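Local coordinates for protein rhamnogalacturonan endolyase YesW (Bacillus subtilis, PDB 2ZUX) that cleaves the rhamnogalacturonan backbone of plant cell-wall pectin internally by beta-elimination, releasing oligosaccharides, and needs calcium or manganese for activity, at residues 447-461 against 465-477. Residues are numbered along the deposited sequence; the frame is centred on the assembly and turned at random.
With CA (calcium ion), chain F.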
loop_
_atom_site.group_PDB
_atom_site.type_symbol
_atom_site.label_atom_id
_atom_site.label_comp_id
_atom_site.label_asym_id
_atom_site.label_seq_id
_atom_site.Cartn_x
_atom_site.Cartn_y
_atom_site.Cartn_z
ATOM N N GLY A 447 22.298 1.485 -18.925
ATOM C CA GLY A 447 22.159 1.424 -17.468
ATOM C C GLY A 447 20.746 1.166 -16.972
ATOM O O GLY A 447 19.803 1.058 -17.761
ATOM N N VAL A 448 20.620 1.030 -15.653
ATOM C CA VAL A 448 19.331 1.089 -14.962
ATOM C C VAL A 448 19.491 1.993 -13.753
ATOM O O VAL A 448 20.611 2.212 -13.268
ATOM C CB VAL A 448 18.806 -0.290 -14.449
ATOM C CG1 VAL A 448 18.224 -1.090 -15.570
ATOM C CG2 VAL A 448 19.890 -1.066 -13.687
ATOM N N PRO A 449 18.371 2.520 -13.242
ATOM C CA PRO A 449 18.407 3.210 -11.955
ATOM C C PRO A 449 19.053 2.355 -10.859
ATOM O O PRO A 449 19.024 1.121 -10.924
ATOM C CB PRO A 449 16.926 3.461 -11.659
ATOM C CG PRO A 449 16.323 3.602 -13.033
ATOM C CD PRO A 449 17.020 2.542 -13.839
ATOM N N SER A 450 19.629 3.015 -9.863
ATOM C CA SER A 450 20.382 2.332 -8.814
ATOM C C SER A 450 19.524 1.548 -7.822
ATOM O O SER A 450 20.057 0.874 -6.939
ATOM C CB SER A 450 21.221 3.346 -8.052
ATOM O OG SER A 450 20.380 4.286 -7.425
ATOM N N SER A 451 18.201 1.654 -7.945
ATOM C CA SER A 451 17.282 0.849 -7.148
ATOM C C SER A 451 16.203 0.278 -8.047
ATOM O O SER A 451 15.913 0.833 -9.112
ATOM C CB SER A 451 16.639 1.670 -6.032
ATOM O OG SER A 451 15.826 2.722 -6.529
ATOM N N THR A 452 15.626 -0.833 -7.606
ATOM C CA THR A 452 14.497 -1.463 -8.274
ATOM C C THR A 452 13.517 -1.899 -7.189
ATOM O O THR A 452 13.319 -3.093 -6.932
ATOM C CB THR A 452 14.954 -2.641 -9.162
ATOM O OG1 THR A 452 16.070 -2.210 -9.948
ATOM C CG2 THR A 452 13.843 -3.090 -10.106
ATOM N N ASN A 453 12.922 -0.901 -6.541
ATOM C CA ASN A 453 12.112 -1.129 -5.354
ATOM C C ASN A 453 10.808 -0.334 -5.449
ATOM O O ASN A 453 9.819 -0.858 -5.941
ATOM C CB ASN A 453 12.913 -0.803 -4.079
ATOM C CG ASN A 453 12.195 -1.227 -2.824
ATOM O OD1 ASN A 453 11.159 -1.888 -2.886
ATOM N ND2 ASN A 453 12.754 -0.877 -1.674
ATOM N N PHE A 454 10.813 0.925 -5.011
ATOM C CA PHE A 454 9.627 1.778 -5.085
ATOM C C PHE A 454 9.868 2.926 -6.062
ATOM O O PHE A 454 11.005 3.355 -6.289
ATOM C CB PHE A 454 9.314 2.393 -3.708
ATOM C CG PHE A 454 8.435 1.544 -2.799
ATOM C CD1 PHE A 454 8.549 0.151 -2.731
ATOM C CD2 PHE A 454 7.537 2.175 -1.949
ATOM C CE1 PHE A 454 7.747 -0.590 -1.852
ATOM C CE2 PHE A 454 6.733 1.449 -1.082
ATOM C CZ PHE A 454 6.838 0.064 -1.034
ATOM N N GLY A 455 8.773 3.427 -6.623
ATOM C CA GLY A 455 8.742 4.729 -7.274
ATOM C C GLY A 455 7.927 5.643 -6.384
ATOM O O GLY A 455 6.968 5.192 -5.747
ATOM N N ILE A 456 8.343 6.910 -6.315
ATOM C CA ILE A 456 7.680 7.908 -5.481
ATOM C C ILE A 456 7.615 9.265 -6.182
ATOM O O ILE A 456 8.603 9.702 -6.799
ATOM C CB ILE A 456 8.398 8.057 -4.114
ATOM C CG1 ILE A 456 7.612 8.997 -3.205
ATOM C CG2 ILE A 456 9.859 8.510 -4.298
ATOM C CD1 ILE A 456 8.155 9.093 -1.804
ATOM N N TRP A 457 6.465 9.938 -6.093
ATOM C CA TRP A 457 6.372 11.329 -6.550
ATOM C C TRP A 457 6.822 12.230 -5.411
ATOM O O TRP A 457 6.101 12.383 -4.421
ATOM C CB TRP A 457 4.953 11.683 -7.016
ATOM C CG TRP A 457 4.597 10.965 -8.291
ATOM C CD1 TRP A 457 5.164 11.166 -9.523
ATOM C CD2 TRP A 457 3.626 9.922 -8.458
ATOM N NE1 TRP A 457 4.609 10.303 -10.446
ATOM C CE2 TRP A 457 3.667 9.528 -9.818
ATOM C CE3 TRP A 457 2.729 9.271 -7.589
ATOM C CZ2 TRP A 457 2.841 8.522 -10.331
ATOM C CZ3 TRP A 457 1.907 8.268 -8.107
ATOM C CH2 TRP A 457 1.979 7.902 -9.465
ATOM N N TRP A 458 8.017 12.800 -5.552
ATOM C CA TRP A 458 8.644 13.560 -4.467
ATOM C C TRP A 458 8.975 15.006 -4.808
ATOM O O TRP A 458 8.725 15.904 -3.997
ATOM C CB TRP A 458 9.910 12.844 -3.983
ATOM C CG TRP A 458 10.554 13.522 -2.825
ATOM C CD1 TRP A 458 11.716 14.238 -2.835
ATOM C CD2 TRP A 458 10.064 13.570 -1.481
ATOM N NE1 TRP A 458 11.991 14.708 -1.571
ATOM C CE2 TRP A 458 10.988 14.319 -0.723
ATOM C CE3 TRP A 458 8.939 13.036 -0.837
ATOM C CZ2 TRP A 458 10.822 14.549 0.650
ATOM C CZ3 TRP A 458 8.774 13.275 0.528
ATOM C CH2 TRP A 458 9.712 14.023 1.250
ATOM N N ASP A 459 9.568 15.238 -5.976
ATOM C CA ASP A 459 9.904 16.596 -6.367
ATOM C C ASP A 459 8.740 17.263 -7.093
ATOM O O ASP A 459 7.599 16.790 -7.024
ATOM C CB ASP A 459 11.232 16.658 -7.142
ATOM C CG ASP A 459 11.150 16.042 -8.529
ATOM O OD1 ASP A 459 10.031 15.822 -9.058
ATOM O OD2 ASP A 459 12.231 15.789 -9.097
ATOM N N GLY A 460 9.015 18.374 -7.768
ATOM C CA GLY A 460 7.947 19.149 -8.374
ATOM C C GLY A 460 7.533 18.745 -9.773
ATOM O O GLY A 460 6.518 19.228 -10.266
ATOM N N ASP A 461 8.300 17.872 -10.421
ATOM C CA ASP A 461 7.970 17.496 -11.793
ATOM C C ASP A 461 7.096 16.245 -11.856
ATOM O O ASP A 461 6.947 15.522 -10.864
ATOM C CB ASP A 461 9.218 17.409 -12.691
ATOM C CG ASP A 461 10.043 16.143 -12.477
ATOM O OD1 ASP A 461 9.532 15.127 -11.940
ATOM O OD2 ASP A 461 11.216 16.150 -12.894
ATOM N N GLU A 465 10.153 9.746 -9.036
ATOM C CA GLU A 465 11.451 9.510 -8.423
ATOM C C GLU A 465 11.508 8.070 -7.890
ATOM O O GLU A 465 10.548 7.311 -8.042
ATOM C CB GLU A 465 11.710 10.558 -7.335
ATOM C CG GLU A 465 11.955 11.989 -7.878
ATOM C CD GLU A 465 10.747 12.603 -8.593
ATOM O OE1 GLU A 465 9.746 12.941 -7.922
ATOM O OE2 GLU A 465 10.797 12.784 -9.840
ATOM N N GLN A 466 12.637 7.683 -7.309
ATOM C CA GLN A 466 12.821 6.314 -6.828
ATOM C C GLN A 466 13.033 6.315 -5.326
ATOM O O GLN A 466 13.638 7.240 -4.779
ATOM C CB GLN A 466 14.016 5.645 -7.512
ATOM C CG GLN A 466 13.821 5.359 -9.003
ATOM C CD GLN A 466 14.003 6.613 -9.862
ATOM O OE1 GLN A 466 15.015 7.306 -9.752
ATOM N NE2 GLN A 466 13.001 6.938 -10.665
ATOM N N LEU A 467 12.535 5.287 -4.649
ATOM C CA LEU A 467 12.758 5.140 -3.214
ATOM C C LEU A 467 13.293 3.748 -2.917
ATOM O O LEU A 467 12.829 2.751 -3.473
ATOM C CB LEU A 467 11.467 5.415 -2.437
ATOM C CG LEU A 467 11.525 5.288 -0.908
ATOM C CD1 LEU A 467 10.521 6.229 -0.282
ATOM C CD2 LEU A 467 11.289 3.860 -0.418
ATOM N N ASP A 468 14.288 3.689 -2.040
ATOM C CA ASP A 468 14.871 2.424 -1.596
ATOM C C ASP A 468 15.561 2.708 -0.272
ATOM O O ASP A 468 16.157 3.784 -0.100
ATOM C CB ASP A 468 15.893 1.930 -2.624
ATOM C CG ASP A 468 16.270 0.465 -2.452
ATOM O OD1 ASP A 468 15.545 -0.301 -1.796
ATOM O OD2 ASP A 468 17.308 0.069 -3.026
ATOM N N SER A 469 15.466 1.771 0.671
ATOM C CA SER A 469 16.077 1.975 1.981
ATOM C C SER A 469 15.597 3.319 2.552
ATOM O O SER A 469 14.402 3.614 2.489
ATOM C CB SER A 469 17.599 1.890 1.865
ATOM O OG SER A 469 18.204 1.898 3.152
ATOM N N ASN A 470 16.506 4.134 3.092
ATOM C CA ASN A 470 16.136 5.453 3.606
ATOM C C ASN A 470 16.479 6.567 2.618
ATOM O O ASN A 470 16.826 7.681 3.019
ATOM C CB ASN A 470 16.784 5.709 4.975
ATOM C CG ASN A 470 18.293 5.885 4.896
ATOM O OD1 ASN A 470 18.950 5.369 3.991
ATOM N ND2 ASN A 470 18.853 6.619 5.862
ATOM N N ARG A 471 16.360 6.264 1.327
ATOM C CA ARG A 471 16.781 7.192 0.279
ATOM C C ARG A 471 15.691 7.460 -0.752
ATOM O O ARG A 471 14.928 6.548 -1.120
ATOM C CB ARG A 471 18.015 6.648 -0.442
ATOM C CG ARG A 471 19.265 6.580 0.427
ATOM C CD ARG A 471 20.451 5.938 -0.295
ATOM N NE ARG A 471 20.156 4.607 -0.827
ATOM C CZ ARG A 471 20.350 3.457 -0.188
ATOM N NH1 ARG A 471 20.839 3.431 1.046
ATOM N NH2 ARG A 471 20.041 2.318 -0.793
ATOM N N ILE A 472 15.634 8.702 -1.225
ATOM C CA ILE A 472 14.891 9.050 -2.431
ATOM C C ILE A 472 15.915 9.524 -3.460
ATOM O O ILE A 472 16.730 10.410 -3.167
ATOM C CB ILE A 472 13.831 10.143 -2.171
ATOM C CG1 ILE A 472 12.799 9.643 -1.146
ATOM C CG2 ILE A 472 13.151 10.556 -3.487
ATOM C CD1 ILE A 472 11.767 10.672 -0.744
ATOM N N ASP A 473 15.893 8.906 -4.639
ATOM C CA ASP A 473 16.806 9.230 -5.729
ATOM C C ASP A 473 16.042 9.747 -6.941
ATOM O O ASP A 473 14.839 9.511 -7.083
ATOM C CB ASP A 473 17.604 7.984 -6.150
ATOM C CG ASP A 473 18.373 7.342 -5.000
ATOM O OD1 ASP A 473 18.982 8.066 -4.182
ATOM O OD2 ASP A 473 18.385 6.099 -4.926
ATOM N N LYS A 474 16.750 10.434 -7.827
ATOM C CA LYS A 474 16.183 10.839 -9.102
ATOM C C LYS A 474 17.075 10.364 -10.237
ATOM O O LYS A 474 18.306 10.438 -10.158
ATOM C CB LYS A 474 15.976 12.352 -9.182
ATOM C CG LYS A 474 15.040 12.759 -10.331
ATOM C CD LYS A 474 14.837 14.244 -10.408
ATOM C CE LYS A 474 14.005 14.595 -11.616
ATOM N NZ LYS A 474 12.582 14.208 -11.452
ATOM N N TRP A 475 16.437 9.857 -11.283
ATOM C CA TRP A 475 17.131 9.384 -12.470
ATOM C C TRP A 475 17.480 10.538 -13.396
ATOM O O TRP A 475 16.606 11.278 -13.847
ATOM C CB TRP A 475 16.241 8.381 -13.192
ATOM C CG TRP A 475 16.776 7.777 -14.464
ATOM C CD1 TRP A 475 16.262 7.957 -15.717
ATOM C CD2 TRP A 475 17.881 6.866 -14.610
ATOM N NE1 TRP A 475 16.970 7.215 -16.632
ATOM C CE2 TRP A 475 17.973 6.540 -15.983
ATOM C CE3 TRP A 475 18.804 6.297 -13.719
ATOM C CZ2 TRP A 475 18.944 5.674 -16.487
ATOM C CZ3 TRP A 475 19.778 5.429 -14.231
ATOM C CH2 TRP A 475 19.831 5.125 -15.603
ATOM N N ASP A 476 18.775 10.685 -13.665
ATOM C CA ASP A 476 19.261 11.642 -14.650
ATOM C C ASP A 476 19.194 10.908 -15.984
ATOM O O ASP A 476 20.076 10.108 -16.304
ATOM C CB ASP A 476 20.692 12.058 -14.285
ATOM C CG ASP A 476 21.339 12.982 -15.313
ATOM O OD1 ASP A 476 20.864 13.080 -16.462
ATOM O OD2 ASP A 476 22.356 13.603 -14.955
ATOM N N TYR A 477 18.124 11.153 -16.740
ATOM C CA TYR A 477 17.846 10.366 -17.947
ATOM C C TYR A 477 18.797 10.676 -19.101
ATOM O O TYR A 477 19.064 9.808 -19.930
ATOM C CB TYR A 477 16.387 10.519 -18.395
ATOM C CG TYR A 477 15.995 11.931 -18.770
ATOM C CD1 TYR A 477 16.160 12.399 -20.077
ATOM C CD2 TYR A 477 15.444 12.796 -17.824
ATOM C CE1 TYR A 477 15.796 13.693 -20.429
ATOM C CE2 TYR A 477 15.083 14.094 -18.166
ATOM C CZ TYR A 477 15.265 14.536 -19.470
ATOM O OH TYR A 477 14.897 15.815 -19.820
HETATM CA CA CA F . 8.772 14.153 -9.931
HETATM O O HOH W 1 17.622 4.720 -7.085
HETATM O O HOH W 2 16.437 -1.896 -5.115
HETATM O O HOH W 3 6.960 14.362 -8.280
#
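Strands 454-456 and 465-468 pair as an antiparallel beta hairpin whose connecting loop wraps a calcium ion; they are the first two strands of a four-stranded antiparallel sheet, one blade of the beta-propeller. Phe454 and Leu467 exchange two backbone hydrogen bonds, and Ile456 pairs likewise with Glu465. Between them Gly455 and Gln466 form a non-hydrogen-bonded pair, their CA atoms 4.4 Å apart; Gly455 adds no side chain beside Gln466, and its CA makes a CA-H...O contact with Glu465 O. On the face shared by Ile456 and Leu467, Ile456 CG2 touches both Leu467 CB and Ile472 CG2 at 4.0 Å. Ile472 CD1 sits over the centre of the Trp458 indole in a CH-pi contact.

The calcium site closes the hairpin. Glu465, bent at chi2 (65°), brings both carboxylate oxygens to the metal, joined by Asp459 OD1, Asp461 OD1, the carbonyls of Asp461 and Leu463, and a water. Asp459 OD1 also accepts from Asp461 N, an Asx turn that shapes the loop around the ion. Glu465 OE1 also accepts from Trp458 N (2.9 Å) and Asp459 N, so metal and loop backbone together hold the carboxylate's rotation. Lys474 reaches over from the next strand, and its NZ bridges Asp459 OD2 (2.9 Å), on the syn lone pair, Asp461 OD2 (2.8 Å) and Glu465 OE2, probably offsetting the gathered negative charge. A methionine here would probably leave the three carboxylates without the ammonium group they share, and Asp459 OD2 and Asp461 OD2, which do not bind the metal, without this partner.

At the far end of the hairpin, Asn453 ND2 donates to Asp468 OD1 (2.9 Å), amide and carboxylate nearly perpendicular. The incoming loop 447-453 packs on strand 471-476, where Pro449 lays CG over one face of Trp475, 3.7 Å from CE3.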